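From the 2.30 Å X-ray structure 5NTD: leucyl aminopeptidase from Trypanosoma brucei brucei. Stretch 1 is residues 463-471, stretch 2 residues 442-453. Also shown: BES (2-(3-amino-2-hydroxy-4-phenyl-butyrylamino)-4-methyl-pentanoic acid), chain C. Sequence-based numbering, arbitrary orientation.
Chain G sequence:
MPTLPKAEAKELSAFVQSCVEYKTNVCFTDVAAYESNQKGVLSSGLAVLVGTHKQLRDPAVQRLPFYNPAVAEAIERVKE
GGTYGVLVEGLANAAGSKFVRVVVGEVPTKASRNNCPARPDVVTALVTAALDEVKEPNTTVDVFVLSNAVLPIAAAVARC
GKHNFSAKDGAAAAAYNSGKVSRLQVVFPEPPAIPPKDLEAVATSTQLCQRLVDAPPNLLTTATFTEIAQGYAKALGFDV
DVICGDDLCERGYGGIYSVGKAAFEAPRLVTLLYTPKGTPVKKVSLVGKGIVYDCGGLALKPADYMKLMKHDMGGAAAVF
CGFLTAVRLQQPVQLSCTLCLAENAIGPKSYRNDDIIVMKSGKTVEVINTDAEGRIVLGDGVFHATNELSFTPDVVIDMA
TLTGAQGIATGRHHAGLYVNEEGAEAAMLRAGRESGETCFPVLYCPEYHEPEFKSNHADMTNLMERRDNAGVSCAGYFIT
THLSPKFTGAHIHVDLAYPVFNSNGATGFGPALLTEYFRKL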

# COMPACT_ATOMS: atom_id res chain seq x y z
N LEU G 463 -12.42 3.98 -19.10
CA LEU G 463 -12.24 4.45 -17.74
C LEU G 463 -11.97 5.92 -17.69
O LEU G 463 -11.20 6.46 -18.46
CB LEU G 463 -11.09 3.71 -17.05
CG LEU G 463 -10.97 3.93 -15.53
CD1 LEU G 463 -12.09 3.24 -14.80
CD2 LEU G 463 -9.65 3.44 -14.97
N MET G 464 -12.58 6.55 -16.72
CA MET G 464 -12.44 8.01 -16.49
C MET G 464 -10.99 8.40 -16.17
O MET G 464 -10.33 7.73 -15.42
CB MET G 464 -13.30 8.48 -15.33
CG MET G 464 -14.76 8.09 -15.43
SD MET G 464 -15.26 7.38 -13.83
CE MET G 464 -14.74 5.69 -14.25
N GLU G 465 -10.54 9.47 -16.78
CA GLU G 465 -9.27 10.11 -16.45
C GLU G 465 -9.24 10.50 -14.96
O GLU G 465 -8.29 10.22 -14.27
CB GLU G 465 -9.02 11.34 -17.33
CG GLU G 465 -7.73 12.14 -17.08
CD GLU G 465 -6.45 11.30 -17.10
OE1 GLU G 465 -6.41 10.24 -17.77
OE2 GLU G 465 -5.47 11.68 -16.43
N ARG G 466 -10.33 11.08 -14.50
CA ARG G 466 -10.50 11.43 -13.07
C ARG G 466 -11.64 10.59 -12.45
O ARG G 466 -12.79 10.73 -12.81
CB ARG G 466 -10.81 12.92 -12.90
CG ARG G 466 -9.81 13.82 -13.60
CD ARG G 466 -10.15 15.28 -13.49
NE ARG G 466 -11.42 15.62 -14.14
CZ ARG G 466 -11.94 16.84 -14.23
NH1 ARG G 466 -11.31 17.90 -13.71
NH2 ARG G 466 -13.10 17.02 -14.83
N ARG G 467 -11.29 9.77 -11.47
CA ARG G 467 -12.24 8.81 -10.87
C ARG G 467 -13.11 9.44 -9.78
O ARG G 467 -14.10 8.86 -9.33
CB ARG G 467 -11.50 7.59 -10.35
CG ARG G 467 -10.69 6.86 -11.45
CD ARG G 467 -10.80 5.33 -11.50
NE ARG G 467 -9.68 4.51 -10.99
CZ ARG G 467 -9.79 3.35 -10.33
NH1 ARG G 467 -10.97 2.87 -9.95
NH2 ARG G 467 -8.67 2.71 -9.98
N ASP G 468 -12.76 10.66 -9.40
CA ASP G 468 -13.57 11.43 -8.44
C ASP G 468 -14.53 12.47 -9.09
O ASP G 468 -14.71 13.59 -8.59
CB ASP G 468 -12.64 12.14 -7.45
CG ASP G 468 -11.59 13.02 -8.14
OD1 ASP G 468 -11.70 13.37 -9.34
OD2 ASP G 468 -10.62 13.34 -7.45
N ASN G 469 -15.10 12.09 -10.21
CA ASN G 469 -16.00 12.96 -10.98
C ASN G 469 -17.30 12.26 -11.41
O ASN G 469 -17.55 12.07 -12.60
CB ASN G 469 -15.29 13.53 -12.20
CG ASN G 469 -16.04 14.69 -12.82
OD1 ASN G 469 -16.89 15.31 -12.20
ND2 ASN G 469 -15.73 14.97 -14.08
N ALA G 470 -18.07 11.85 -10.41
CA ALA G 470 -19.37 11.16 -10.58
C ALA G 470 -19.17 9.78 -11.26
O ALA G 470 -19.52 9.57 -12.41
CB ALA G 470 -20.34 12.00 -11.36
N GLY G 471 -18.60 8.86 -10.51
CA GLY G 471 -18.21 7.56 -11.03
C GLY G 471 -19.36 6.64 -11.42
O GLY G 471 -19.25 5.87 -12.35
N2 BES C . -17.98 -5.86 -10.69
C1 BES C . -17.20 -4.71 -10.23
C6 BES C . -18.02 -3.71 -9.38
C7 BES C . -18.21 -4.03 -7.92
C8 BES C . -19.23 -4.87 -7.50
C12 BES C . -17.40 -3.44 -6.95
C9 BES C . -19.41 -5.15 -6.15
C11 BES C . -17.57 -3.72 -5.59
C10 BES C . -18.57 -4.58 -5.18
C2 BES C . -16.62 -4.05 -11.50
O2 BES C . -16.38 -4.97 -12.60
C3 BES C . -15.29 -3.44 -11.13
O3 BES C . -14.33 -4.23 -11.26
N1 BES C . -15.36 -2.15 -10.79
C4 BES C . -14.25 -1.33 -10.40
C13 BES C . -13.65 -0.60 -11.59
C14 BES C . -12.25 -0.02 -11.35
C15 BES C . -11.23 -0.92 -10.67
C16 BES C . -11.64 0.39 -12.67
C5 BES C . -14.67 -0.29 -9.42
O1 BES C . -13.91 -0.05 -8.48
O4 BES C . -15.74 0.31 -9.57
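Stretch 2 (442-453) VLYCPEYHEPEF

How does stretch 2 run against stretch 1? Stretch 1 has no regular helix or strand, whereas stretch 2 begins as loop, turns into a short helix after the N-cap residue Cys-445, and tightens into a 3-10 segment at 450-452. The two run in opposite senses: the CA atoms of Met-464 and Glu-452 lie 4.7 Å apart, and those of Ala-470 and Leu-443 7.1 Å, so the start of one stretch meets the end of the other. Together they bury 447 Å², most of it near Glu-452.

What makes Glu-452 the centre of the contact? It covers more surface than any other residue here, 135 Å², and both its backbone and its side chain are engaged. Its CA-to-CB bond points sideways, but with chi1 and chi2 both m the chain folds so that its carboxylate comes nearer to stretch 1. There Glu-452 OE1 accepts a hydrogen bond from Arg-466 N at 2.8 Å, while Glu-452 OE2 takes one from Asn-469 ND2, also at 2.8 Å. Glu-452 OE2 also forms a salt bridge with Arg-466, 2.8 Å from Arg-466 NE and 3.1 Å from Arg-466 NH2, lying at the edge of the guanidinium near its plane, where the N-H groups point. From the backbone, Glu-452 O accepts a hydrogen bond from Glu-465 N at 3.0 Å and a CA-H...O contact from Met-464 CA at 3.4 Å. One acidic residue thus ties down a bend of loop from Met-464 to Asn-469.

How does Phe-453 extend this anchor? Its side chain, with chi1 m, brings the ring to the beginning of stretch 1. Met-464 packs its CG 3.8 Å from Phe-453 CZ, an apolar contact beside the polar cluster. Leu-463 N approaches the ring edge, 3.7 Å from Phe-453 CE1.

What holds the far end, where the helix passes Asn-469 and Ala-470? Here direct contacts are sparser and water fills the gap. The CA-to-CB bond of Asn-469 points toward stretch 2, and beyond its bond to Glu-452, Asn-469 ND2 donates to the O of water 2 at 3.0 Å, and that water donates to Tyr-448 O, its O lying 2.7 Å from Tyr-448 O. The O of water 1 lies 2.9 Å from Asn-469 O, to which the water donates, and the same water O lies 2.7 Å from His-449 ND1, to which it is also hydrogen-bonded. Ala-470 closes the contact with its methyl: Ala-470 CB lies 4.3 Å from Leu-443 CD2 and 4.4 Å from His-449 CE1.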

# COMPACT_ATOMS: atom_id res chain seq x y z
N VAL G 442 -28.59 8.93 -9.48
CA VAL G 442 -27.28 9.56 -9.55
C VAL G 442 -27.28 10.59 -10.66
O VAL G 442 -28.11 10.55 -11.56
CB VAL G 442 -26.12 8.59 -9.71
CG1 VAL G 442 -26.04 7.67 -8.51
CG2 VAL G 442 -26.24 7.79 -10.99
N LEU G 443 -26.33 11.51 -10.58
CA LEU G 443 -26.24 12.65 -11.52
C LEU G 443 -26.30 12.19 -12.98
O LEU G 443 -25.53 11.36 -13.38
CB LEU G 443 -24.95 13.44 -11.30
CG LEU G 443 -24.68 14.59 -12.27
CD1 LEU G 443 -25.66 15.71 -12.05
CD2 LEU G 443 -23.25 15.09 -12.07
N TYR G 444 -27.24 12.76 -13.71
CA TYR G 444 -27.27 12.69 -15.17
C TYR G 444 -26.83 14.02 -15.74
O TYR G 444 -27.51 15.02 -15.68
CB TYR G 444 -28.68 12.35 -15.70
CG TYR G 444 -28.73 12.18 -17.20
CD1 TYR G 444 -28.35 10.98 -17.78
CD2 TYR G 444 -29.17 13.21 -18.03
CE1 TYR G 444 -28.38 10.80 -19.14
CE2 TYR G 444 -29.20 13.05 -19.43
CZ TYR G 444 -28.80 11.84 -19.95
OH TYR G 444 -28.81 11.64 -21.30
N CYS G 445 -25.65 13.99 -16.33
CA CYS G 445 -25.01 15.19 -16.92
C CYS G 445 -23.94 14.81 -17.95
O CYS G 445 -22.76 15.02 -17.73
CB CYS G 445 -24.43 16.06 -15.82
SG CYS G 445 -24.12 17.74 -16.42
N PRO G 446 -24.37 14.20 -19.07
CA PRO G 446 -23.46 13.71 -20.11
C PRO G 446 -22.40 14.71 -20.56
O PRO G 446 -21.30 14.33 -20.88
CB PRO G 446 -24.40 13.42 -21.30
CG PRO G 446 -25.75 13.34 -20.76
CD PRO G 446 -25.77 14.12 -19.47
N GLU G 447 -22.75 15.97 -20.63
CA GLU G 447 -21.78 17.00 -21.04
C GLU G 447 -20.57 17.07 -20.11
O GLU G 447 -19.49 17.43 -20.53
CB GLU G 447 -22.43 18.39 -21.20
CG GLU G 447 -23.04 18.99 -19.93
CD GLU G 447 -24.52 18.67 -19.75
OE1 GLU G 447 -24.97 17.58 -20.16
OE2 GLU G 447 -25.22 19.52 -19.14
N TYR G 448 -20.75 16.69 -18.86
CA TYR G 448 -19.62 16.59 -17.90
C TYR G 448 -18.96 15.22 -17.81
O TYR G 448 -17.82 15.11 -17.40
CB TYR G 448 -20.04 17.05 -16.50
CG TYR G 448 -20.45 18.49 -16.37
CD1 TYR G 448 -20.14 19.44 -17.38
CD2 TYR G 448 -21.11 18.94 -15.23
CE1 TYR G 448 -20.52 20.78 -17.25
CE2 TYR G 448 -21.46 20.27 -15.09
CZ TYR G 448 -21.18 21.19 -16.11
OH TYR G 448 -21.55 22.50 -15.97
N HIS G 449 -19.67 14.17 -18.19
CA HIS G 449 -19.11 12.79 -18.19
C HIS G 449 -18.24 12.53 -19.41
O HIS G 449 -17.22 11.88 -19.34
CB HIS G 449 -20.19 11.73 -18.16
CG HIS G 449 -21.25 11.99 -17.16
ND1 HIS G 449 -21.00 12.60 -15.95
CD2 HIS G 449 -22.59 11.77 -17.20
CE1 HIS G 449 -22.13 12.72 -15.28
NE2 HIS G 449 -23.12 12.26 -16.03
N GLU G 450 -18.70 13.02 -20.54
CA GLU G 450 -18.07 12.77 -21.85
C GLU G 450 -16.55 13.04 -21.90
O GLU G 450 -15.81 12.21 -22.39
CB GLU G 450 -18.79 13.59 -22.91
CG GLU G 450 -18.29 13.39 -24.31
CD GLU G 450 -18.98 14.34 -25.28
OE1 GLU G 450 -19.94 15.09 -24.88
OE2 GLU G 450 -18.54 14.34 -26.46
N PRO G 451 -16.09 14.19 -21.41
CA PRO G 451 -14.64 14.49 -21.47
C PRO G 451 -13.75 13.52 -20.70
O PRO G 451 -12.56 13.41 -21.00
CB PRO G 451 -14.53 15.89 -20.85
CG PRO G 451 -15.92 16.43 -20.81
CD PRO G 451 -16.83 15.25 -20.72
N GLU G 452 -14.33 12.82 -19.74
CA GLU G 452 -13.55 11.85 -18.95
C GLU G 452 -13.06 10.64 -19.74
O GLU G 452 -12.14 9.95 -19.31
CB GLU G 452 -14.36 11.36 -17.75
CG GLU G 452 -14.61 12.44 -16.71
CD GLU G 452 -13.34 12.93 -16.02
OE1 GLU G 452 -12.29 12.27 -16.13
OE2 GLU G 452 -13.40 13.98 -15.36
N PHE G 453 -13.65 10.43 -20.90
CA PHE G 453 -13.34 9.24 -21.69
C PHE G 453 -12.52 9.53 -22.96
O PHE G 453 -12.48 8.69 -23.85
CB PHE G 453 -14.64 8.48 -22.02
CG PHE G 453 -15.30 7.88 -20.82
CD1 PHE G 453 -14.85 6.69 -20.29
CD2 PHE G 453 -16.36 8.51 -20.21
CE1 PHE G 453 -15.45 6.14 -19.16
CE2 PHE G 453 -16.97 7.97 -19.09
CZ PHE G 453 -16.52 6.78 -18.57
O HOH W 1 -18.84 13.64 -14.64
O HOH W 2 -16.22 16.94 -16.29